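Local coordinates for endoribonuclease L-PSP/chorismate mutase-like domain-containing protein (Agrobacterium tumefaciens str., PDB 3D01), which is of unknown function but belongs to the YjgF/chorismate mutase-like family of putative endoribonucleases, whose members typically assemble as trimers with pockets between subunits, at the interface of chains A and B. Residues are numbered along the deposited sequence; one frame, centred on the assembly and turned at random. Chains: chain A/B, Uncharacterized protein.

Contact 1: the interface of chains A and B. Residues chain A 35; chain B 119, 123, 126, 141.
The phenol ring of A:Tyr35 lies flat over the guanidinium group of B:Arg141, with CZ of B:Arg141 3.4 Å from the ring centroid and the two planes only 14° apart. This is a cation-pi stack in which one face of the guanidinium meets one face of the ring; at the ring's edge, in its plane, sits water 1, and at the edge of the guanidinium, in its plane, lie the amide carbon of B:Asn123 and the hydroxyl of B:Ser126. Chain B itself fixes the rotation of the guanidinium. NH1 of B:Arg141 gives a hydrogen bond to the amide oxygen OD1 of B:Asn123 at 2.7 Å and another to the hydroxyl OG of B:Ser126 at 2.8 Å, both acceptors coming from helix 118-133. The arginine starts from strand 140-146 and bends at chi3 (80°), which turns its head along the ring instead of end-on into it. NH2 makes weaker bonds to B:Asn123 OD1 and to the carbonyl oxygen of B:His119. Residues of chain B thus form a platform beneath the ring of A:Tyr35, a loop residue. In this family such an arginine beside a subunit boundary commonly faces the putative active-site pocket, so a role there is plausible. Water 1 joins the chains at the rim, 2.9 Å from the phenol OH of A:Tyr35 and 2.9 Å from the amide ND2 of B:Asn123.

Contact 2: the interface of chains A and B. Residues chain A 148-151; chain B 116, 118-119, 143.
The loop of chain A at A:Ser148 and A:Leu149, running into the 3-10 helix 150-152, meets the start of helix 118-133 of chain B, the loop before it at B:Val116, and strand 140-146 at B:Ala143, as part of a subunit interface that probably helps hold the trimer together. A turn docked against a helix start can combine backbone pairing with ring stacking, and both occur here. The amide N of A:Phe151 donates to the carbonyl oxygen O of B:Val116 at 3.0 Å, arriving in the carbonyl plane with a C=O...N angle of 145°. The phenyl ring of A:Phe151 then lies over one face of the B:His119 imidazole, the centroids 4.2 Å apart and the planes tilted by 26°. The overlap is offset: CE2 of the phenyl sits over the centre of the imidazole, whereas CE1 of B:His119 lies toward the phenyl rim. B:His119 holds CG between its backbone N and carbonyl carbon (chi1 55°), which brings the imidazole up to the phenyl and to A:Pro150, whose CB is 3.5 Å from ND1 of B:His119. The carbonyl oxygen of B:Ala143 packs near the other end of the same proline ring, at CG and CD. B:Gln118, bent at chi2, lays its amide along the chain A backbone, with OE1 near the junction of A:Leu149 and A:Pro150. Its NE2 makes a weak hydrogen bond to the hydroxyl OG of A:Ser148 at 3.0 Å.

Contact 3: the interface of chains A and B. Residues chain A 40-42, 46; chain B 43-44, 103, 162.
Direct polar contact rests on A:Ser41, at the end of strand 38-41, whose hydroxyl OG donates to the carboxylate oxygen OE1 of B:Glu162 at 2.6 Å. The glutamate uses its anti lone pair, away from its other oxygen. A:Ser41 points OG opposite its backbone N (chi1 177°), which carries the hydroxyl across the boundary to strand 155-163 of chain B.

Waters widen this link, a common way for a small polar seam to reach further partners. Water 3 lies 2.8 Å from the carbonyl oxygen O of A:Ile40 and 2.9 Å from OE1 of B:Glu162, so that oxygen is held from two directions. Water 2 similarly connects OG of A:Ser41 with the amide oxygen OD1 of B:Asn43.

Apolar contact comes mainly from B:Ile103 on strand 99-110. Its methyl CG2 lies over one face of the A:Tyr46 ring, 3.6 Å from the ring centroid, offset toward the CD2 rim, in a CH-pi contact. The other branch reaches A:Ser41, where CD1 is 3.6 Å from CB, and CD2 of B:Leu44 packs beside the same serine.

Together these contacts link strands of two subunits and probably help to hold the trimer together.

Contact 1: the interface of chains A and B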
ATOM      1  N   TYR A  35      -6.683  10.445  12.418  1.00 29.36           N
ATOM      2  CA  TYR A  35      -6.055  10.329  11.113  1.00 28.44           C
ATOM      3  C   TYR A  35      -6.361  11.582  10.307  1.00 26.11           C
ATOM      4  O   TYR A  35      -7.372  12.252  10.501  1.00 25.55           O
ATOM      5  CB  TYR A  35      -6.457   9.058  10.349  1.00 29.83           C
ATOM      6  CG  TYR A  35      -7.918   8.892  10.065  1.00 31.23           C
ATOM      7  CD1 TYR A  35      -8.405   9.032   8.773  1.00 33.73           C
ATOM      8  CD2 TYR A  35      -8.807   8.529  11.075  1.00 33.77           C
ATOM      9  CE1 TYR A  35      -9.747   8.856   8.484  1.00 34.26           C
ATOM     10  CE2 TYR A  35     -10.169   8.361  10.809  1.00 33.81           C
ATOM     11  CZ  TYR A  35     -10.629   8.525   9.498  1.00 34.33           C
ATOM     12  OH  TYR A  35     -11.976   8.343   9.201  1.00 34.98           O
TER
ATOM     13  N   HIS B 119     -13.596   1.784   8.248  1.00 15.23           N
ATOM     14  CA  HIS B 119     -13.048   3.031   8.864  1.00 15.80           C
ATOM     15  C   HIS B 119     -13.197   3.002  10.385  1.00 15.85           C
ATOM     16  O   HIS B 119     -12.268   3.357  11.111  1.00 16.34           O
ATOM     17  CB  HIS B 119     -13.679   4.285   8.269  1.00 16.23           C
ATOM     18  CG  HIS B 119     -15.172   4.301   8.346  1.00 17.18           C
ATOM     19  ND1 HIS B 119     -15.970   3.373   7.704  1.00 16.63           N
ATOM     20  CD2 HIS B 119     -16.016   5.142   8.982  1.00 20.56           C
ATOM     21  CE1 HIS B 119     -17.237   3.643   7.958  1.00 20.57           C
ATOM     22  NE2 HIS B 119     -17.290   4.705   8.738  1.00 19.46           N
ATOM     23  N   ASN B 123     -10.181   2.833  13.086  1.00 16.40           N
ATOM     24  CA  ASN B 123     -10.165   3.848  14.159  1.00 17.34           C
ATOM     25  C   ASN B 123      -9.621   3.292  15.475  1.00 17.94           C
ATOM     26  O   ASN B 123      -9.010   4.052  16.232  1.00 19.61           O
ATOM     27  CB  ASN B 123     -11.529   4.480  14.393  1.00 17.59           C
ATOM     28  CG  ASN B 123     -11.923   5.468  13.287  1.00 17.58           C
ATOM     29  OD1 ASN B 123     -11.101   5.867  12.454  1.00 20.96           O
ATOM     30  ND2 ASN B 123     -13.194   5.858  13.276  1.00 18.62           N
ATOM     31  N   SER B 126      -5.930   3.831  14.836  1.00 17.14           N
ATOM     32  CA  SER B 126      -5.610   5.253  14.716  1.00 18.07           C
ATOM     33  C   SER B 126      -5.713   5.975  16.050  1.00 18.61           C
ATOM     34  O   SER B 126      -4.834   6.774  16.393  1.00 19.56           O
ATOM     35  CB  SER B 126      -6.504   5.939  13.679  1.00 17.90           C
ATOM     36  OG  SER B 126      -6.348   5.367  12.408  1.00 16.79           O
ATOM     37  N   ARG B 141      -3.983   7.489   5.923  1.00 19.68           N
ATOM     38  CA  ARG B 141      -4.539   6.156   6.125  1.00 19.68           C
ATOM     39  C   ARG B 141      -5.303   5.664   4.910  1.00 18.17           C
ATOM     40  O   ARG B 141      -5.849   6.463   4.166  1.00 18.05           O
ATOM     41  CB  ARG B 141      -5.556   6.208   7.269  1.00 20.17           C
ATOM     42  CG  ARG B 141      -5.801   4.940   7.985  1.00 22.85           C
ATOM     43  CD  ARG B 141      -6.724   5.170   9.218  1.00 21.93           C
ATOM     44  NE  ARG B 141      -8.150   5.264   8.898  1.00 21.45           N
ATOM     45  CZ  ARG B 141      -9.123   5.262   9.822  1.00 21.94           C
ATOM     46  NH1 ARG B 141      -8.840   5.163  11.091  1.00 19.45           N
ATOM     47  NH2 ARG B 141     -10.394   5.318   9.472  1.00 20.00           N
TER
HETATM   48  O   HOH W   1     -13.948   7.850  11.262  1.00 35.30           O

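Contact 2: the interface of chains A and B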
ATOM      1  N   SER A 148     -15.303  -5.201   0.048  1.00 13.54           N
ATOM      2  CA  SER A 148     -16.197  -4.072   0.364  1.00 14.00           C
ATOM      3  C   SER A 148     -15.302  -2.943   0.845  1.00 13.84           C
ATOM      4  O   SER A 148     -14.105  -3.181   1.145  1.00 13.28           O
ATOM      5  CB  SER A 148     -17.205  -4.434   1.485  1.00 14.15           C
ATOM      6  OG  SER A 148     -16.613  -5.136   2.562  1.00 15.48           O
ATOM      7  N   LEU A 149     -15.886  -1.753   0.948  1.00 13.46           N
ATOM      8  CA  LEU A 149     -15.178  -0.510   1.282  1.00 13.80           C
ATOM      9  C   LEU A 149     -16.035   0.344   2.246  1.00 13.93           C
ATOM     10  O   LEU A 149     -17.276   0.210   2.328  1.00 14.37           O
ATOM     11  CB  LEU A 149     -14.852   0.309   0.001  1.00 14.18           C
ATOM     12  CG  LEU A 149     -13.826  -0.287  -0.955  1.00 10.82           C
ATOM     13  CD1 LEU A 149     -13.760   0.527  -2.242  1.00 13.08           C
ATOM     14  CD2 LEU A 149     -12.436  -0.380  -0.291  1.00 13.57           C
ATOM     15  N   PRO A 150     -15.375   1.235   3.001  1.00 14.67           N
ATOM     16  CA  PRO A 150     -16.123   2.141   3.860  1.00 15.15           C
ATOM     17  C   PRO A 150     -17.282   2.859   3.153  1.00 15.23           C
ATOM     18  O   PRO A 150     -17.143   3.295   1.989  1.00 14.79           O
ATOM     19  CB  PRO A 150     -15.071   3.152   4.309  1.00 15.01           C
ATOM     20  CG  PRO A 150     -13.772   2.353   4.320  1.00 15.51           C
ATOM     21  CD  PRO A 150     -13.910   1.400   3.140  1.00 14.52           C
ATOM     22  N   PHE A 151     -18.393   2.972   3.867  1.00 16.40           N
ATOM     23  CA  PHE A 151     -19.623   3.645   3.368  1.00 16.82           C
ATOM     24  C   PHE A 151     -20.195   2.981   2.099  1.00 17.00           C
ATOM     25  O   PHE A 151     -20.967   3.589   1.362  1.00 16.98           O
ATOM     26  CB  PHE A 151     -19.359   5.135   3.119  1.00 17.98           C
ATOM     27  CG  PHE A 151     -18.854   5.843   4.320  1.00 18.95           C
ATOM     28  CD1 PHE A 151     -19.733   6.326   5.278  1.00 23.02           C
ATOM     29  CD2 PHE A 151     -17.500   5.956   4.543  1.00 19.87           C
ATOM     30  CE1 PHE A 151     -19.242   6.961   6.440  1.00 23.02           C
ATOM     31  CE2 PHE A 151     -17.019   6.574   5.695  1.00 21.67           C
ATOM     32  CZ  PHE A 151     -17.897   7.072   6.636  1.00 21.31           C
TER
ATOM     33  N   VAL B 116     -19.408  -2.524   5.897  1.00 14.74           N
ATOM     34  CA  VAL B 116     -18.928  -1.284   5.277  1.00 15.36           C
ATOM     35  C   VAL B 116     -18.439  -0.245   6.300  1.00 15.69           C
ATOM     36  O   VAL B 116     -18.451   0.955   6.040  1.00 16.75           O
ATOM     37  CB  VAL B 116     -20.030  -0.698   4.328  1.00 15.50           C
ATOM     38  CG1 VAL B 116     -20.238  -1.614   3.142  1.00 16.44           C
ATOM     39  CG2 VAL B 116     -21.357  -0.438   5.099  1.00 15.87           C
ATOM     40  N   GLN B 118     -15.274  -0.398   7.791  1.00 14.59           N
ATOM     41  CA  GLN B 118     -13.844  -0.627   7.958  1.00 14.76           C
ATOM     42  C   GLN B 118     -13.119   0.589   8.559  1.00 15.05           C
ATOM     43  O   GLN B 118     -12.145   0.433   9.278  1.00 16.48           O
ATOM     44  CB  GLN B 118     -13.173  -1.046   6.662  1.00 15.85           C
ATOM     45  CG  GLN B 118     -13.630  -2.385   6.081  1.00 14.77           C
ATOM     46  CD  GLN B 118     -14.863  -2.285   5.209  1.00 15.35           C
ATOM     47  OE1 GLN B 118     -15.438  -1.197   5.028  1.00 12.53           O
ATOM     48  NE2 GLN B 118     -15.262  -3.425   4.619  1.00 14.03           N
ATOM     49  N   HIS B 119     -13.596   1.784   8.248  1.00 15.23           N
ATOM     50  CA  HIS B 119     -13.048   3.031   8.864  1.00 15.80           C
ATOM     51  C   HIS B 119     -13.197   3.002  10.385  1.00 15.85           C
ATOM     52  O   HIS B 119     -12.268   3.357  11.111  1.00 16.34           O
ATOM     53  CB  HIS B 119     -13.679   4.285   8.269  1.00 16.23           C
ATOM     54  CG  HIS B 119     -15.172   4.301   8.346  1.00 17.18           C
ATOM     55  ND1 HIS B 119     -15.970   3.373   7.704  1.00 16.63           N
ATOM     56  CD2 HIS B 119     -16.016   5.142   8.982  1.00 20.56           C
ATOM     57  CE1 HIS B 119     -17.237   3.643   7.958  1.00 20.57           C
ATOM     58  NE2 HIS B 119     -17.290   4.705   8.738  1.00 19.46           N
ATOM     59  N   ALA B 143      -8.293   2.361   4.581  1.00 16.11           N
ATOM     60  CA  ALA B 143      -9.054   1.356   5.312  1.00 15.23           C
ATOM     61  C   ALA B 143      -9.904   0.619   4.277  1.00 16.06           C
ATOM     62  O   ALA B 143     -10.713   1.241   3.584  1.00 17.07           O
ATOM     63  CB  ALA B 143      -9.926   1.996   6.364  1.00 16.24           C
TER

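Contact 3: the interface of chains A and B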
ATOM      1  N   ILE A  40       3.186  14.748   5.035  1.00 22.71           N
ATOM      2  CA  ILE A  40       4.367  15.001   4.202  1.00 23.43           C
ATOM      3  C   ILE A  40       5.635  14.504   4.923  1.00 23.85           C
ATOM      4  O   ILE A  40       5.797  14.710   6.136  1.00 23.43           O
ATOM      5  CB  ILE A  40       4.486  16.516   3.857  1.00 23.70           C
ATOM      6  CG1 ILE A  40       3.291  16.945   2.981  1.00 24.86           C
ATOM      7  CG2 ILE A  40       5.827  16.810   3.198  1.00 22.48           C
ATOM      8  CD1 ILE A  40       3.231  18.482   2.681  1.00 24.64           C
ATOM      9  N   SER A  41       6.503  13.808   4.195  1.00 23.58           N
ATOM     10  CA  SER A  41       7.818  13.436   4.689  1.00 24.53           C
ATOM     11  C   SER A  41       8.844  13.731   3.594  1.00 24.51           C
ATOM     12  O   SER A  41       8.818  13.126   2.533  1.00 24.22           O
ATOM     13  CB  SER A  41       7.863  11.959   5.103  1.00 24.71           C
ATOM     14  OG  SER A  41       9.177  11.591   5.524  1.00 27.19           O
ATOM     15  N   GLY A  42       9.759  14.676   3.852  1.00 24.91           N
ATOM     16  CA  GLY A  42      10.660  15.122   2.819  1.00 24.83           C
ATOM     17  C   GLY A  42       9.848  15.788   1.727  1.00 24.56           C
ATOM     18  O   GLY A  42       9.014  16.676   2.003  1.00 25.29           O
ATOM     19  N   TYR A  46       1.827  11.881   1.182  1.00 19.80           N
ATOM     20  CA  TYR A  46       0.986  10.691   1.299  1.00 19.87           C
ATOM     21  C   TYR A  46      -0.430  11.111   1.517  1.00 19.89           C
ATOM     22  O   TYR A  46      -0.748  11.688   2.548  1.00 20.11           O
ATOM     23  CB  TYR A  46       1.393   9.870   2.504  1.00 21.47           C
ATOM     24  CG  TYR A  46       2.612   9.064   2.283  1.00 22.72           C
ATOM     25  CD1 TYR A  46       2.496   7.708   2.006  1.00 26.60           C
ATOM     26  CD2 TYR A  46       3.874   9.641   2.288  1.00 24.50           C
ATOM     27  CE1 TYR A  46       3.587   6.946   1.757  1.00 27.28           C
ATOM     28  CE2 TYR A  46       5.012   8.851   2.026  1.00 26.09           C
ATOM     29  CZ  TYR A  46       4.838   7.513   1.764  1.00 23.85           C
ATOM     30  OH  TYR A  46       5.887   6.656   1.531  1.00 28.22           O
TER
ATOM     31  N   ASN B  43      15.216   8.100   6.259  1.00 25.02           N
ATOM     32  CA  ASN B  43      14.517   8.295   7.532  1.00 25.05           C
ATOM     33  C   ASN B  43      13.070   7.760   7.531  1.00 24.11           C
ATOM     34  O   ASN B  43      12.251   8.198   8.324  1.00 22.63           O
ATOM     35  CB  ASN B  43      14.544   9.754   7.969  1.00 26.39           C
ATOM     36  CG  ASN B  43      13.661  10.636   7.165  1.00 28.70           C
ATOM     37  OD1 ASN B  43      13.133  10.242   6.130  1.00 35.23           O
ATOM     38  ND2 ASN B  43      13.492  11.874   7.630  1.00 34.78           N
ATOM     39  N   LEU B  44      12.797   6.821   6.623  1.00 23.58           N
ATOM     40  CA  LEU B  44      11.498   6.130   6.557  1.00 23.29           C
ATOM     41  C   LEU B  44      11.675   4.673   6.969  1.00 22.56           C
ATOM     42  O   LEU B  44      12.551   3.966   6.476  1.00 22.64           O
ATOM     43  CB  LEU B  44      10.878   6.217   5.170  1.00 23.56           C
ATOM     44  CG  LEU B  44      10.399   7.612   4.753  1.00 25.23           C
ATOM     45  CD1 LEU B  44       9.830   7.583   3.331  1.00 28.18           C
ATOM     46  CD2 LEU B  44       9.396   8.231   5.689  1.00 25.73           C
ATOM     47  N   ILE B 103       3.530   8.285   9.270  1.00 20.11           N
ATOM     48  CA  ILE B 103       3.221   8.839   7.964  1.00 19.84           C
ATOM     49  C   ILE B 103       1.962   8.224   7.379  1.00 19.12           C
ATOM     50  O   ILE B 103       1.048   8.936   6.894  1.00 18.36           O
ATOM     51  CB  ILE B 103       4.394   8.648   6.979  1.00 20.79           C
ATOM     52  CG1 ILE B 103       5.569   9.562   7.382  1.00 20.62           C
ATOM     53  CG2 ILE B 103       3.949   8.984   5.518  1.00 20.66           C
ATOM     54  CD1 ILE B 103       5.222  11.050   7.326  1.00 24.93           C
ATOM     55  N   GLU B 162       8.240   8.029   9.829  1.00 22.25           N
ATOM     56  CA  GLU B 162       9.436   8.858   9.660  1.00 22.88           C
ATOM     57  C   GLU B 162      10.137   8.874  11.006  1.00 23.77           C
ATOM     58  O   GLU B 162       9.500   9.116  12.046  1.00 23.49           O
ATOM     59  CB  GLU B 162       9.049  10.271   9.252  1.00 23.02           C
ATOM     60  CG  GLU B 162      10.235  11.222   9.139  1.00 23.15           C
ATOM     61  CD  GLU B 162       9.814  12.631   8.882  1.00 25.60           C
ATOM     62  OE1 GLU B 162       9.340  12.932   7.785  1.00 30.73           O
ATOM     63  OE2 GLU B 162       9.988  13.472   9.774  1.00 34.59           O
TER
HETATM   64  O   HOH W   2      11.479  11.461   4.668  1.00 39.27           O
HETATM   65  O   HOH W   3       6.944  14.292   8.643  1.00 43.49           O

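Contacts 1 and 2 are close neighbours, their C-alpha centres about 11 Å apart, and they share B:His119: its carbonyl oxygen belongs to the arginine's surroundings in contact 1, while its imidazole serves contact 2. Helix 118-133 and strand 140-146 of chain B contribute to both. Contact 3 lies about 17 Å from contact 1 and about 25 Å from contact 2, toward the opposite end of the boundary, on other strands. The two chains are thus gripped at separated points by different surfaces of the same protein, an unlike-faced pairing consistent with the three copies of the deposited assembly closing into a ring.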